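Local coordinates for peptidoglycan-N-acetylmuramic acid deacetylase PdaC (Bacillus subtilis subsp. subtilis str. 168, PDB 6H8N), which removes the acetyl group from N-acetylmuramic acid residues of peptidoglycan, conferring resistance to lysozyme, through the metal-binding polysaccharide deacetylase domain held in this chain, at residues Arg137-Lys140 with Thr141-Arg145; Asp160-Arg163 with Thr164-Asp167; Ser187-Glu190 with Glu191-Gln195. The protein carries 1 engineered substitution. All coordinates share one frame; numbering follows the deposited sequence.

How the contacts relate
The three contacts illustrate how short-range pairs are set at helix starts (contacts 1 and 2) and within a helix (contact 3). Each lies on one unbroken piece of chain; they follow in series, and none closes a loop or crosses another. Contact 1 comes first and starts helix 139-149. After strand 155-159, contact 2 turns the chain from the strand end bearing H159, the presumed proton donor, into helix 163-178. Contact 3 follows strand 182-183, in helix 186-197. Contacts 1 and 2 touch: R137 NH2 packs 3.5 Å from Y162 CE1, and K139 CE lies 3.5 Å from D167 O, which brings two helix starts together. Contact 3 stands apart, its centre about 28 Å from the centre of either.

Contact 1. Residues Arg137-Lys140 with Thr141-Arg145; sequences RNKK and TIVDR
K140 and D144, one helical turn apart, and T141 with N138 show how the first turn of a helix is secured at its surface. K140 sends its chain out extended as far as CE and bends at the last torsion (chi4 -30°), which brings NZ back to D144. The ammonium meets OD2 at 2.7 Å in a salt bridge, on the syn side of the carboxylate and only 15° out of its plane. A water completes the link, accepting from K140 NZ and donating to D144 OD1 at 2.9 Å, so both carboxylate oxygens are engaged.

Two residues before K140, N138 is the N-cap. With CG anti to its backbone N (chi1 178°), the amide swings over the helix start and OD1 takes two donors. T141 N reaches OD1 at 3.1 Å in the carbonyl plane, on a lone pair, while T141 OG1 donates to the same N138 OD1 at 2.9 Å from above that plane. Two bonds thus grip one oxygen and tie down the first helical turn. Next to the cap, I142 CG1 packs 3.3 Å from N138 O, the carbonyl that receives the backbone bond from I142 N.

K140 and T141 face outward, whereas I142 and V143 turn inward against A168 of helix 163-178, where V143 also touches E171. I142 meets D133 in the adjoining loop as well, so this helix start sits beside the loop and against helix 163-178.

Contact 2. Residues Asp160-Arg163 with Thr164-Asp167; sequences DIYR and TSAD
R163 and D167, four residues apart, are a worked case of a salt bridge that straddles the first turn of a helix. Followed outward, R163 CB meets only the adjoining peptide. CG, set anti to the backbone N (chi1 176°), passes 3.8 Å from D167 OD2. The bends at chi2 and chi3 then carry CD and NE past without a close partner in this turn and bring the guanidinium back towards A166 and D167. At the tip the two nitrogens part company: NH1 comes within 4.1 Å of A166 CB, a contact oblique to the guanidinium plane, while NH2 forms the salt bridge to D167 OD1 at 2.9 Å. That oxygen lies at the edge of the guanidinium; the guanidinium and carboxylate planes are 53° apart, and the pair meets through one nitrogen and one oxygen instead of as a flat, two-pronged pair.

At the N-cap, Y162 offers its ring edge to S165 OG, which lies near the ring plane and 3.7 Å from CD2. Over one face of the ring sits I161 CG1. A166 N closes the turn on Y162 O at 3.0 Å.

S165 OG is hydrogen-bonded to D133 OD2. D133 is thought to tune H159, the probable proton donor, so this bond is consistent with a positioning role for S165. In the salt bridge itself, a single nitrogen faces an acceptor that is shared: D167 OD1 also takes Q27 NE2 of helix 22-35, while R163 NH2 makes a weak hydrogen bond to Q27 OE1, so one glutamine amide engages both charged partners.

Contact 3. Residues Ser187-Glu190 with Glu191-Gln195; sequences SQLE and EVKKQ
L189 and K193 provide the side-chain packing in this segment of helix 186-197. The lysine runs out extended beyond CG and brings CE against the leucine, 3.8 Å from L189 CD1 and 3.9 Å from L189 CG. On the leucine, chi1 (174°) puts CG, and chi2 near 60° puts CD1, beside K193 CE; K193 NZ goes on to a weak hydrogen bond with G153 O.

Backbone bonds form the second kind of interaction, four regular i to i+4 links. They include V192 N to Q188 O at 2.9 Å and K193 N to L189 O at 3.0 Å. Carbons of the lysines lie close to such carbonyls: K194 CG is 3.4 Å from E190 O.

Charge contributes more loosely. E190 OE2 and K194 NZ stay 5.1 Å apart and do not form a salt bridge; E190 OE1 also lies close to D123 OD2, a like charge.

Polar ends also reach beyond the segment: S187 OG is hydrogen-bonded to E64 OE2, and Q188 OE1 accepts from T185 N. On the buried side L189 packs on V11 and A13 of strand 11-17, and V192 touches V11 as well as V5 and P7, which seats the helix against that strand of the parallel sheet and the N-terminal chain.

Contact 1. Residues Arg137-Lys140 with Thr141-Arg145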
# COMPACT_ATOMS: atom_id res chain seq x y z
N ARG A 137 2.51 -5.91 18.69
CA ARG A 137 3.41 -4.79 18.45
C ARG A 137 4.81 -5.18 18.92
O ARG A 137 5.33 -4.72 19.93
CB ARG A 137 2.90 -3.53 19.13
CG ARG A 137 1.50 -3.16 18.70
CD ARG A 137 1.19 -1.78 19.15
NE ARG A 137 -0.22 -1.48 18.92
CZ ARG A 137 -0.78 -0.32 19.22
NH1 ARG A 137 -2.07 -0.15 18.99
NH2 ARG A 137 -0.05 0.65 19.76
N ASN A 138 5.41 -6.06 18.13
CA ASN A 138 6.64 -6.73 18.49
C ASN A 138 7.37 -7.02 17.19
O ASN A 138 6.84 -7.73 16.32
CB ASN A 138 6.32 -8.02 19.25
CG ASN A 138 7.55 -8.80 19.61
OD1 ASN A 138 7.99 -9.66 18.86
ND2 ASN A 138 8.11 -8.51 20.77
N LYS A 139 8.56 -6.46 17.04
CA LYS A 139 9.27 -6.50 15.77
C LYS A 139 9.44 -7.93 15.26
O LYS A 139 9.09 -8.23 14.10
CB LYS A 139 10.63 -5.81 15.90
CG LYS A 139 11.47 -5.86 14.62
CD LYS A 139 12.90 -5.42 14.87
CE LYS A 139 13.75 -5.51 13.61
NZ LYS A 139 15.19 -5.27 13.90
N LYS A 140 9.99 -8.82 16.08
CA LYS A 140 10.29 -10.15 15.57
C LYS A 140 9.03 -10.92 15.23
O LYS A 140 9.03 -11.71 14.29
CB LYS A 140 11.13 -10.92 16.60
CG LYS A 140 11.79 -12.14 16.03
CD LYS A 140 12.69 -12.85 17.06
CE LYS A 140 13.45 -13.99 16.42
NZ LYS A 140 12.72 -14.64 15.26
N THR A 141 7.96 -10.72 15.98
CA THR A 141 6.70 -11.39 15.67
C THR A 141 6.19 -10.96 14.30
O THR A 141 5.75 -11.80 13.51
CB THR A 141 5.65 -11.08 16.75
OG1 THR A 141 6.10 -11.62 18.00
CG2 THR A 141 4.30 -11.70 16.41
N ILE A 142 6.24 -9.66 14.02
CA ILE A 142 5.81 -9.14 12.72
C ILE A 142 6.69 -9.69 11.60
O ILE A 142 6.19 -10.17 10.57
CB ILE A 142 5.80 -7.61 12.74
CG1 ILE A 142 4.84 -7.07 13.80
CG2 ILE A 142 5.46 -7.05 11.36
CD1 ILE A 142 5.15 -5.67 14.21
N VAL A 143 8.02 -9.59 11.76
CA VAL A 143 8.93 -10.07 10.73
C VAL A 143 8.66 -11.53 10.42
O VAL A 143 8.57 -11.94 9.26
CB VAL A 143 10.39 -9.86 11.18
CG1 VAL A 143 11.35 -10.55 10.22
CG2 VAL A 143 10.73 -8.41 11.29
N ASP A 144 8.57 -12.36 11.47
CA ASP A 144 8.46 -13.79 11.23
C ASP A 144 7.13 -14.14 10.56
O ASP A 144 7.10 -15.01 9.69
CB ASP A 144 8.67 -14.59 12.52
CG ASP A 144 10.12 -14.58 12.96
OD1 ASP A 144 10.95 -13.94 12.30
OD2 ASP A 144 10.43 -15.21 14.01
N ARG A 145 6.05 -13.47 10.95
CA ARG A 145 4.76 -13.73 10.31
C ARG A 145 4.82 -13.37 8.82
O ARG A 145 4.40 -14.15 7.95
CB ARG A 145 3.64 -12.94 11.02
CG ARG A 145 3.23 -13.46 12.38
CD ARG A 145 2.01 -12.73 12.99
NE ARG A 145 0.75 -13.16 12.37
CZ ARG A 145 -0.48 -12.91 12.83
NH1 ARG A 145 -1.54 -13.37 12.18
NH2 ARG A 145 -0.67 -12.20 13.94
O HOH W 1 13.27 -12.41 13.03

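Contact 2. Residues Asp160-Arg163 with Thr164-Asp167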
# COMPACT_ATOMS: atom_id res chain seq x y z
N ASP A 160 2.07 1.79 8.97
CA ASP A 160 3.31 2.56 9.12
C ASP A 160 3.21 3.66 10.16
O ASP A 160 3.74 4.76 9.94
CB ASP A 160 3.85 3.11 7.78
CG ASP A 160 2.90 4.08 7.08
OD1 ASP A 160 1.72 3.74 6.94
OD2 ASP A 160 3.38 5.17 6.64
N ILE A 161 2.56 3.40 11.28
CA ILE A 161 2.41 4.36 12.37
C ILE A 161 3.02 3.88 13.68
O ILE A 161 2.94 4.60 14.68
CB ILE A 161 0.93 4.74 12.55
CG1 ILE A 161 0.07 3.52 12.86
CG2 ILE A 161 0.43 5.45 11.30
CD1 ILE A 161 -1.33 3.87 13.35
N TYR A 162 3.58 2.68 13.72
CA TYR A 162 4.15 2.12 14.93
C TYR A 162 5.65 1.92 14.77
O TYR A 162 6.12 1.46 13.73
CB TYR A 162 3.52 0.77 15.25
CG TYR A 162 2.01 0.81 15.34
CD1 TYR A 162 1.36 1.57 16.30
CD2 TYR A 162 1.22 0.07 14.46
CE1 TYR A 162 -0.03 1.60 16.38
CE2 TYR A 162 -0.16 0.09 14.54
CZ TYR A 162 -0.78 0.86 15.49
OH TYR A 162 -2.15 0.88 15.55
N ARG A 163 6.40 2.23 15.83
CA ARG A 163 7.84 2.01 15.81
C ARG A 163 8.19 0.56 15.48
O ARG A 163 9.11 0.31 14.69
CB ARG A 163 8.43 2.43 17.15
CG ARG A 163 9.92 2.17 17.31
CD ARG A 163 10.74 3.45 17.28
NE ARG A 163 10.45 4.28 16.11
CZ ARG A 163 10.79 3.96 14.86
NH1 ARG A 163 10.49 4.78 13.85
NH2 ARG A 163 11.42 2.82 14.62
N THR A 164 7.50 -0.40 16.10
CA THR A 164 7.80 -1.80 15.84
C THR A 164 7.50 -2.17 14.40
O THR A 164 8.15 -3.07 13.85
CB THR A 164 7.05 -2.73 16.81
OG1 THR A 164 5.71 -2.27 17.02
CG2 THR A 164 7.75 -2.79 18.16
N SER A 165 6.51 -1.54 13.78
CA SER A 165 6.19 -1.78 12.38
C SER A 165 7.28 -1.23 11.46
O SER A 165 7.65 -1.88 10.48
CB SER A 165 4.84 -1.17 12.04
OG SER A 165 3.82 -1.85 12.72
N ALA A 166 7.78 -0.04 11.74
CA ALA A 166 8.86 0.50 10.91
C ALA A 166 10.12 -0.34 11.05
O ALA A 166 10.80 -0.63 10.07
CB ALA A 166 9.13 1.95 11.28
N ASP A 167 10.45 -0.72 12.28
CA ASP A 167 11.62 -1.58 12.48
C ASP A 167 11.45 -2.92 11.78
O ASP A 167 12.37 -3.41 11.11
CB ASP A 167 11.89 -1.78 13.97
CG ASP A 167 12.40 -0.51 14.65
OD1 ASP A 167 12.91 0.40 13.96
OD2 ASP A 167 12.30 -0.44 15.89

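Contact 3. Residues Ser187-Glu190 with Glu191-Gln195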
# COMPACT_ATOMS: atom_id res chain seq x y z
N SER A 187 0.18 -1.12 -8.46
CA SER A 187 -0.10 -1.04 -9.90
C SER A 187 0.95 -1.80 -10.71
O SER A 187 0.61 -2.41 -11.74
CB SER A 187 -0.21 0.42 -10.32
OG SER A 187 -1.37 0.98 -9.73
N GLN A 188 2.21 -1.79 -10.29
CA GLN A 188 3.23 -2.56 -10.99
C GLN A 188 2.96 -4.05 -10.87
O GLN A 188 3.19 -4.80 -11.83
CB GLN A 188 4.61 -2.22 -10.46
CG GLN A 188 5.12 -0.86 -10.91
CD GLN A 188 6.32 -0.37 -10.14
OE1 GLN A 188 6.70 -0.90 -9.10
NE2 GLN A 188 6.94 0.69 -10.66
N LEU A 189 2.49 -4.50 -9.71
CA LEU A 189 2.15 -5.91 -9.56
C LEU A 189 1.00 -6.30 -10.49
O LEU A 189 1.04 -7.36 -11.12
CB LEU A 189 1.79 -6.18 -8.10
CG LEU A 189 1.27 -7.59 -7.82
CD1 LEU A 189 2.30 -8.63 -8.18
CD2 LEU A 189 0.83 -7.69 -6.35
N GLU A 190 -0.03 -5.45 -10.58
CA GLU A 190 -1.12 -5.70 -11.52
C GLU A 190 -0.59 -5.87 -12.93
O GLU A 190 -1.03 -6.75 -13.68
CB GLU A 190 -2.13 -4.55 -11.49
CG GLU A 190 -2.99 -4.44 -10.23
CD GLU A 190 -3.97 -3.26 -10.30
OE1 GLU A 190 -4.78 -3.08 -9.36
OE2 GLU A 190 -3.95 -2.52 -11.32
N GLU A 191 0.36 -5.02 -13.32
CA GLU A 191 0.91 -5.09 -14.68
C GLU A 191 1.71 -6.37 -14.87
O GLU A 191 1.62 -7.01 -15.93
CB GLU A 191 1.77 -3.86 -14.95
CG GLU A 191 2.51 -3.88 -16.28
CD GLU A 191 1.60 -4.01 -17.50
OE1 GLU A 191 0.40 -3.67 -17.43
OE2 GLU A 191 2.14 -4.45 -18.54
N VAL A 192 2.50 -6.77 -13.88
CA VAL A 192 3.23 -8.02 -13.97
C VAL A 192 2.28 -9.19 -14.17
O VAL A 192 2.52 -10.07 -15.01
CB VAL A 192 4.13 -8.20 -12.74
CG1 VAL A 192 4.63 -9.64 -12.65
CG2 VAL A 192 5.28 -7.23 -12.83
N LYS A 193 1.21 -9.24 -13.39
CA LYS A 193 0.27 -10.33 -13.53
C LYS A 193 -0.31 -10.36 -14.94
O LYS A 193 -0.47 -11.45 -15.52
CB LYS A 193 -0.81 -10.26 -12.46
CG LYS A 193 -0.26 -10.54 -11.05
CD LYS A 193 -1.35 -10.64 -9.97
CE LYS A 193 -0.78 -10.83 -8.54
NZ LYS A 193 -1.87 -10.64 -7.51
N LYS A 194 -0.62 -9.20 -15.51
CA LYS A 194 -1.14 -9.15 -16.88
C LYS A 194 -0.09 -9.65 -17.87
O LYS A 194 -0.41 -10.38 -18.82
CB LYS A 194 -1.57 -7.73 -17.23
CG LYS A 194 -2.85 -7.31 -16.55
CD LYS A 194 -3.25 -5.89 -16.94
CE LYS A 194 -4.13 -5.22 -15.89
NZ LYS A 194 -4.36 -3.78 -16.21
N GLN A 195 1.16 -9.24 -17.70
CA GLN A 195 2.21 -9.71 -18.59
C GLN A 195 2.36 -11.23 -18.52
O GLN A 195 2.58 -11.89 -19.55
CB GLN A 195 3.53 -9.05 -18.24
CG GLN A 195 3.62 -7.57 -18.51
CD GLN A 195 4.92 -7.01 -17.98
OE1 GLN A 195 5.16 -7.01 -16.77
NE2 GLN A 195 5.79 -6.57 -18.88